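Local coordinates for protein peroxisomal acyl-coenzyme A oxidase 1 (Arabidopsis thaliana, PDB 1W07) that oxidises long- and medium-chain acyl-CoAs to 2-trans-enoyl-CoAs with an FAD cofactor, passing electrons to oxygen to give hydrogen peroxide in peroxisomal beta-oxidation, at residues D326-Q331 / S591-V596. The protein carries 1 engineered substitution. Numbering follows the deposited sequence.
Sequences DYKTQQ and SLYTQV. With FAD (flavin-adenine dinucleotide), chain C.
Two helices of the acyl-CoA oxidase fold meet here: the N-terminal turn of helix 328-363, which carries FAD on one flank, touches the last turns of helix 579-596 on the other. Asp326, just ahead of the helix, reaches beyond the 591-596 segment to a salt bridge with Arg597. Tyr327 sits at the N-cap position and lays one ring face over the adenine, its CE1 3.4 Å from FAD C6A; its hydroxyl is hydrogen-bonded to the carbonyl of Gln312. An alanine here would remove the ring and its hydroxyl, and would probably leave the adenine without the surface along one of its faces and the helix start without its tie to Gln312. Lys328 bends at chi2 (-66°) and again at chi4, which swings its ammonium across to Thr594, where NZ donates to OG1 at 3.0 Å. Thr329 turns back to the cofactor, its OG1 3.3 Å from FAD C2A. The second subunit packs on this helix start, Val520 of that chain touching Thr329, and it also gives FAD hydrogen bonds from Ser144 and Thr422. Gln330, bent at chi2, takes a 2.7 Å hydrogen bond on OE1 from ribose O3B of FAD, while its NE2 is held by Leu398 O and Ser307 OG. Gln331 points at the other helix, extended beyond CG, and slides past Tyr593, whose hydroxyl is hydrogen-bonded to Asn332 OD1; amide and ring planes stand 77° apart. Gln331 OE1 lies 3.5 Å from Tyr593 CB while accepting a 2.7 Å hydrogen bond from Lys328 NZ, the ammonium sitting above the carbonyl plane.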
loop_
_atom_site.group_PDB
_atom_site.type_symbol
_atom_site.label_atom_id
_atom_site.label_comp_id
_atom_site.label_asym_id
_atom_site.label_seq_id
_atom_site.Cartn_x
_atom_site.Cartn_y
_atom_site.Cartn_z
ATOM N N ASP B 326 10.057 18.142 -11.427
ATOM C CA ASP B 326 10.685 18.363 -12.740
ATOM C C ASP B 326 11.255 17.046 -13.317
ATOM O O ASP B 326 11.564 16.969 -14.500
ATOM C CB ASP B 326 11.860 19.348 -12.630
ATOM C CG ASP B 326 11.436 20.812 -12.582
ATOM O OD1 ASP B 326 10.229 21.112 -12.440
ATOM O OD2 ASP B 326 12.344 21.669 -12.679
ATOM N N TYR B 327 11.427 16.029 -12.477
ATOM C CA TYR B 327 11.994 14.750 -12.917
ATOM C C TYR B 327 10.949 13.878 -13.606
ATOM O O TYR B 327 9.851 13.690 -13.083
ATOM C CB TYR B 327 12.591 14.002 -11.719
ATOM C CG TYR B 327 13.790 14.695 -11.088
ATOM C CD1 TYR B 327 13.917 14.784 -9.699
ATOM C CD2 TYR B 327 14.801 15.252 -11.877
ATOM C CE1 TYR B 327 15.015 15.413 -9.113
ATOM C CE2 TYR B 327 15.903 15.880 -11.300
ATOM C CZ TYR B 327 16.002 15.962 -9.916
ATOM O OH TYR B 327 17.057 16.644 -9.349
ATOM N N LYS B 328 11.292 13.341 -14.778
ATOM C CA LYS B 328 10.376 12.507 -15.548
ATOM C C LYS B 328 9.837 11.287 -14.800
ATOM O O LYS B 328 8.706 10.880 -15.029
ATOM C CB LYS B 328 11.027 12.104 -16.886
ATOM C CG LYS B 328 10.887 13.184 -17.961
ATOM C CD LYS B 328 9.418 13.353 -18.353
ATOM C CE LYS B 328 9.154 14.535 -19.298
ATOM N NZ LYS B 328 9.218 15.887 -18.662
ATOM N N THR B 329 10.637 10.705 -13.909
ATOM C CA THR B 329 10.206 9.564 -13.102
ATOM C C THR B 329 9.109 10.035 -12.128
ATOM O O THR B 329 8.131 9.327 -11.873
ATOM C CB THR B 329 11.340 9.019 -12.256
ATOM O OG1 THR B 329 11.988 10.117 -11.612
ATOM C CG2 THR B 329 12.350 8.233 -13.110
ATOM N N GLN B 330 9.275 11.224 -11.555
ATOM C CA GLN B 330 8.274 11.756 -10.628
ATOM C C GLN B 330 6.983 12.006 -11.423
ATOM O O GLN B 330 5.888 11.688 -10.960
ATOM C CB GLN B 330 8.786 13.067 -9.997
ATOM C CG GLN B 330 8.024 13.566 -8.750
ATOM C CD GLN B 330 8.373 12.778 -7.500
ATOM O OE1 GLN B 330 9.121 11.804 -7.564
ATOM N NE2 GLN B 330 7.830 13.194 -6.355
ATOM N N GLN B 331 7.120 12.561 -12.628
ATOM C CA GLN B 331 5.967 12.871 -13.487
ATOM C C GLN B 331 5.232 11.606 -13.961
ATOM O O GLN B 331 3.989 11.566 -14.010
ATOM C CB GLN B 331 6.433 13.694 -14.697
ATOM C CG GLN B 331 7.225 14.945 -14.295
ATOM C CD GLN B 331 7.609 15.826 -15.470
ATOM O OE1 GLN B 331 7.573 15.394 -16.628
ATOM N NE2 GLN B 331 7.999 17.062 -15.179
ATOM N N SER B 591 5.949 13.810 -23.933
ATOM C CA SER B 591 5.637 15.173 -24.301
ATOM C C SER B 591 4.455 15.712 -23.490
ATOM O O SER B 591 4.474 16.868 -23.067
ATOM C CB SER B 591 5.331 15.249 -25.791
ATOM O OG SER B 591 4.722 16.493 -26.099
ATOM N N LEU B 592 3.429 14.889 -23.275
ATOM C CA LEU B 592 2.255 15.318 -22.501
ATOM C C LEU B 592 2.646 15.621 -21.055
ATOM O O LEU B 592 2.060 16.495 -20.415
ATOM C CB LEU B 592 1.151 14.245 -22.540
ATOM C CG LEU B 592 0.453 14.027 -23.891
ATOM C CD1 LEU B 592 -0.469 12.831 -23.812
ATOM C CD2 LEU B 592 -0.340 15.258 -24.272
ATOM N N TYR B 593 3.631 14.903 -20.528
ATOM C CA TYR B 593 4.071 15.171 -19.167
ATOM C C TYR B 593 4.665 16.588 -19.123
ATOM O O TYR B 593 4.305 17.406 -18.264
ATOM C CB TYR B 593 5.125 14.156 -18.729
ATOM C CG TYR B 593 4.594 12.744 -18.479
ATOM C CD1 TYR B 593 3.257 12.510 -18.158
ATOM C CD2 TYR B 593 5.457 11.652 -18.493
ATOM C CE1 TYR B 593 2.787 11.207 -17.852
ATOM C CE2 TYR B 593 5.014 10.352 -18.189
ATOM C CZ TYR B 593 3.681 10.138 -17.868
ATOM O OH TYR B 593 3.269 8.851 -17.550
ATOM N N THR B 594 5.573 16.874 -20.057
ATOM C CA THR B 594 6.211 18.183 -20.152
ATOM C C THR B 594 5.182 19.291 -20.304
ATOM O O THR B 594 5.376 20.391 -19.800
ATOM C CB THR B 594 7.176 18.216 -21.337
ATOM O OG1 THR B 594 8.205 17.246 -21.112
ATOM C CG2 THR B 594 7.809 19.619 -21.512
ATOM N N GLN B 595 4.086 19.006 -21.002
ATOM C CA GLN B 595 3.048 20.008 -21.183
ATOM C C GLN B 595 2.231 20.216 -19.911
ATOM O O GLN B 595 1.810 21.331 -19.602
ATOM C CB GLN B 595 2.118 19.609 -22.328
ATOM C CG GLN B 595 2.768 19.732 -23.688
ATOM C CD GLN B 595 1.947 19.117 -24.797
ATOM O OE1 GLN B 595 0.802 19.500 -25.024
ATOM N NE2 GLN B 595 2.533 18.155 -25.499
ATOM N N VAL B 596 2.010 19.144 -19.159
ATOM C CA VAL B 596 1.224 19.236 -17.934
ATOM C C VAL B 596 2.014 19.807 -16.769
ATOM O O VAL B 596 1.439 20.433 -15.872
ATOM C CB VAL B 596 0.647 17.848 -17.560
ATOM C CG1 VAL B 596 0.101 17.847 -16.123
ATOM C CG2 VAL B 596 -0.450 17.502 -18.543
HETATM P PA FAD C . 13.910 12.583 -1.689
HETATM O O1A FAD C . 15.259 12.145 -2.113
HETATM O O2A FAD C . 13.697 14.010 -1.351
HETATM O O5B FAD C . 12.852 12.126 -2.813
HETATM C C5B FAD C . 11.496 12.582 -2.797
HETATM C C4B FAD C . 10.834 12.282 -4.145
HETATM O O4B FAD C . 11.684 12.856 -5.160
HETATM C C3B FAD C . 10.802 10.774 -4.414
HETATM O O3B FAD C . 9.744 10.470 -5.327
HETATM C C2B FAD C . 12.163 10.543 -5.067
HETATM O O2B FAD C . 12.098 9.395 -5.917
HETATM C C1B FAD C . 12.226 11.788 -5.955
HETATM N N9A FAD C . 13.619 12.100 -6.342
HETATM C C8A FAD C . 14.547 12.643 -5.551
HETATM N N7A FAD C . 15.679 12.805 -6.230
HETATM C C5A FAD C . 15.468 12.371 -7.471
HETATM C C6A FAD C . 16.271 12.299 -8.602
HETATM N N6A FAD C . 17.519 12.753 -8.577
HETATM N N1A FAD C . 15.722 11.779 -9.781
HETATM C C2A FAD C . 14.388 11.351 -9.793
HETATM N N3A FAD C . 13.658 11.432 -8.693
HETATM C C4A FAD C . 14.159 11.923 -7.549
HETATM N N1 FAD C . 18.437 9.197 8.299
HETATM C C2 FAD C . 19.545 9.226 9.155
HETATM O O2 FAD C . 20.457 10.022 8.954
HETATM N N3 FAD C . 19.570 8.370 10.265
HETATM C C4 FAD C . 18.493 7.510 10.520
HETATM O O4 FAD C . 18.521 6.769 11.499
HETATM C C4X FAD C . 17.397 7.491 9.665
HETATM N N5 FAD C . 16.288 6.681 9.947
HETATM C C5X FAD C . 15.164 6.680 9.110
HETATM C C6 FAD C . 14.020 5.977 9.473
HETATM C C7 FAD C . 12.854 6.104 8.720
HETATM C C7M FAD C . 11.595 5.358 9.169
HETATM C C8 FAD C . 12.837 6.928 7.594
HETATM C C8M FAD C . 11.561 7.129 6.769
HETATM C C9 FAD C . 13.990 7.614 7.225
HETATM C C9A FAD C . 15.158 7.497 7.978
HETATM N N10 FAD C . 16.287 8.265 7.667
HETATM C C10 FAD C . 17.370 8.327 8.554
HETATM C "C1'" FAD C . 16.319 9.097 6.439
HETATM C "C2'" FAD C . 16.543 8.176 5.234
HETATM O "O2'" FAD C . 17.700 7.364 5.462
HETATM C "C3'" FAD C . 16.709 8.904 3.896
HETATM O "O3'" FAD C . 17.789 9.839 3.980
HETATM C "C4'" FAD C . 15.438 9.640 3.466
HETATM O "O4'" FAD C . 14.272 8.857 3.726
HETATM C "C5'" FAD C . 15.509 9.962 1.974
HETATM O "O5'" FAD C . 14.234 10.420 1.525
HETATM P P FAD C . 14.020 11.938 1.042
HETATM O O1P FAD C . 12.967 12.527 1.899
HETATM O O2P FAD C . 15.335 12.611 0.965
HETATM O O3P FAD C . 13.428 11.700 -0.435
#